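Local coordinates for protein aftrax (Archaeoglobus fulgidus, PDB 3ZC0) that binds duplex RNA and cleaves it, as the magnesium-binding, Trax-like subunit of the archaeal C3PO ribonuclease, at the interface of chains A and B. Coordinates in Å, arbitrary orientation; residue numbers count along the deposited sequence, not the author numbering. Chains: chain A/B, Aftrax.

The interface of chains A and B. Residues chain A 105, 108, 111-112, 155, 158, 162-163; chain B 6, 9-10, 12-13.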
# COMPACT_ATOMS: atom_id res chain seq x y z
N GLU A 105 22.98 14.42 -23.37
CA GLU A 105 22.04 13.38 -23.00
C GLU A 105 22.80 12.29 -22.24
O GLU A 105 24.03 12.25 -22.38
CB GLU A 105 21.21 12.89 -24.20
CG GLU A 105 20.09 13.90 -24.62
CD GLU A 105 18.84 13.26 -25.25
OE1 GLU A 105 18.81 12.03 -25.49
OE2 GLU A 105 17.87 14.00 -25.49
N PRO A 108 15.99 9.03 -22.78
CA PRO A 108 14.72 9.64 -23.21
C PRO A 108 13.78 9.99 -22.07
O PRO A 108 13.29 11.13 -21.97
CB PRO A 108 14.08 8.51 -24.02
CG PRO A 108 15.20 7.84 -24.64
CD PRO A 108 16.32 7.87 -23.61
N PHE A 111 14.72 12.88 -19.79
CA PHE A 111 14.62 14.14 -20.50
C PHE A 111 13.18 14.58 -20.35
O PHE A 111 12.89 15.65 -19.79
CB PHE A 111 14.95 13.87 -21.97
CG PHE A 111 15.03 15.10 -22.82
CD1 PHE A 111 16.16 15.90 -22.78
CD2 PHE A 111 14.00 15.43 -23.69
CE1 PHE A 111 16.26 17.02 -23.57
CE2 PHE A 111 14.09 16.55 -24.48
CZ PHE A 111 15.22 17.36 -24.42
N LEU A 112 12.28 13.73 -20.85
CA LEU A 112 10.84 14.00 -20.82
C LEU A 112 10.32 14.32 -19.41
O LEU A 112 9.61 15.33 -19.20
CB LEU A 112 10.08 12.82 -21.43
CG LEU A 112 9.82 12.81 -22.94
CD1 LEU A 112 10.93 13.50 -23.71
CD2 LEU A 112 9.65 11.39 -23.42
N PHE A 155 3.95 12.26 -26.25
CA PHE A 155 4.74 11.07 -25.90
C PHE A 155 3.99 10.07 -25.03
O PHE A 155 4.53 9.03 -24.67
CB PHE A 155 6.05 11.47 -25.22
CG PHE A 155 7.09 11.99 -26.16
CD1 PHE A 155 7.01 13.29 -26.65
CD2 PHE A 155 8.13 11.19 -26.59
CE1 PHE A 155 7.96 13.78 -27.52
CE2 PHE A 155 9.08 11.68 -27.46
CZ PHE A 155 9.00 12.97 -27.93
N PHE A 158 3.26 6.12 -26.17
CA PHE A 158 4.23 5.09 -25.83
C PHE A 158 3.85 4.37 -24.55
O PHE A 158 3.04 4.88 -23.78
CB PHE A 158 5.61 5.72 -25.70
CG PHE A 158 6.22 6.09 -27.02
CD1 PHE A 158 6.01 5.30 -28.14
CD2 PHE A 158 7.00 7.22 -27.14
CE1 PHE A 158 6.57 5.63 -29.35
CE2 PHE A 158 7.57 7.55 -28.34
CZ PHE A 158 7.35 6.76 -29.45
N LEU A 162 8.90 2.43 -20.37
CA LEU A 162 9.66 3.11 -21.41
C LEU A 162 9.71 4.62 -21.19
O LEU A 162 10.67 5.30 -21.55
CB LEU A 162 9.01 2.84 -22.77
CG LEU A 162 9.45 1.57 -23.49
CD1 LEU A 162 9.15 1.64 -25.00
CD2 LEU A 162 10.93 1.33 -23.23
N VAL A 163 8.64 5.12 -20.60
CA VAL A 163 8.45 6.54 -20.40
C VAL A 163 8.20 6.77 -18.90
O VAL A 163 8.32 7.88 -18.39
CB VAL A 163 7.31 7.04 -21.33
CG1 VAL A 163 6.30 7.82 -20.59
CG2 VAL A 163 7.86 7.83 -22.53
N LEU B 6 13.81 16.53 -29.10
CA LEU B 6 12.53 15.82 -29.01
C LEU B 6 12.38 14.78 -30.11
O LEU B 6 11.87 13.68 -29.88
CB LEU B 6 11.34 16.77 -29.03
CG LEU B 6 11.07 17.48 -27.70
CD1 LEU B 6 9.74 18.20 -27.75
CD2 LEU B 6 11.13 16.50 -26.52
N CYS B 9 14.40 11.91 -29.07
CA CYS B 9 13.61 11.15 -28.09
C CYS B 9 12.66 10.23 -28.78
O CYS B 9 12.63 9.04 -28.47
CB CYS B 9 12.82 12.06 -27.15
SG CYS B 9 13.72 12.62 -25.68
N ARG B 10 11.89 10.77 -29.72
CA ARG B 10 10.88 10.00 -30.45
C ARG B 10 11.50 8.81 -31.19
O ARG B 10 10.94 7.70 -31.16
CB ARG B 10 10.12 10.91 -31.42
CG ARG B 10 9.08 10.20 -32.28
CD ARG B 10 8.00 11.16 -32.76
NE ARG B 10 7.12 11.59 -31.67
CZ ARG B 10 6.05 10.91 -31.24
NH1 ARG B 10 5.72 9.75 -31.82
NH2 ARG B 10 5.31 11.38 -30.24
N ARG B 12 14.58 7.24 -30.62
CA ARG B 12 15.10 6.26 -29.68
C ARG B 12 13.98 5.48 -28.95
O ARG B 12 14.11 4.29 -28.69
CB ARG B 12 16.09 6.93 -28.71
CG ARG B 12 16.76 5.99 -27.72
CD ARG B 12 17.34 4.76 -28.39
NE ARG B 12 18.27 4.06 -27.51
CZ ARG B 12 18.94 2.97 -27.88
NH1 ARG B 12 18.77 2.47 -29.10
NH2 ARG B 12 19.78 2.39 -27.04
N LEU B 13 12.87 6.17 -28.67
CA LEU B 13 11.70 5.56 -28.04
C LEU B 13 10.99 4.58 -28.97
O LEU B 13 10.48 3.55 -28.52
CB LEU B 13 10.70 6.64 -27.63
CG LEU B 13 10.50 7.03 -26.16
CD1 LEU B 13 10.94 5.94 -25.20
CD2 LEU B 13 11.19 8.34 -25.86
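This is one patch of a two-fold symmetric interface between two copies of the Translin-family protein, with a twin in which the chains are exchanged. It probably helps to hold the eight-copy assembly together. The start of helix 5-43 of chain B lies in an apolar groove of chain A, formed by the start of helix 108-132 and the loop residues A:Phe155, A:Phe158 and A:Leu162. No N or O pairs across it. Chain A hides 94 Å² of B:Leu13. Its CB meets A:Phe158 CE2 at 3.3 Å, and the two side chains cross obliquely. Its branches divide: CD2 touches A:Pro108 CB at 3.4 Å, and CD1 points to the carbonyl O of A:Leu162. An alanine at A:Phe158 would probably loosen the seat of B:Leu13, because the ring atoms CD2 and CE2 that pack against its CB and CG would be gone. One turn earlier, the SG of B:Cys9 packs against both A:Phe111 CD2 (3.4 Å) and A:Leu112 CD1 (3.5 Å). B:Leu6 sets CD2 at the edge of the A:Phe111 ring. A:Phe155 turns its own edge to the chain B backbone, with CZ 3.5 Å from B:Leu6 O. B:Arg10 bends at chi3 (-71°) and brings NH2 over this ring's face, a cation-pi contact 4.3 Å from the centroid. A:Phe111 holds CG anti to its backbone N (chi1 -174°), which puts CD2 and CE2 toward B:Cys9 and B:Leu6. Within chain A, A:Leu112 CG lies over a face of A:Phe155, and A:Glu105 OE2 sits 3.7 Å above the A:Phe111 ring plane, toward its rim.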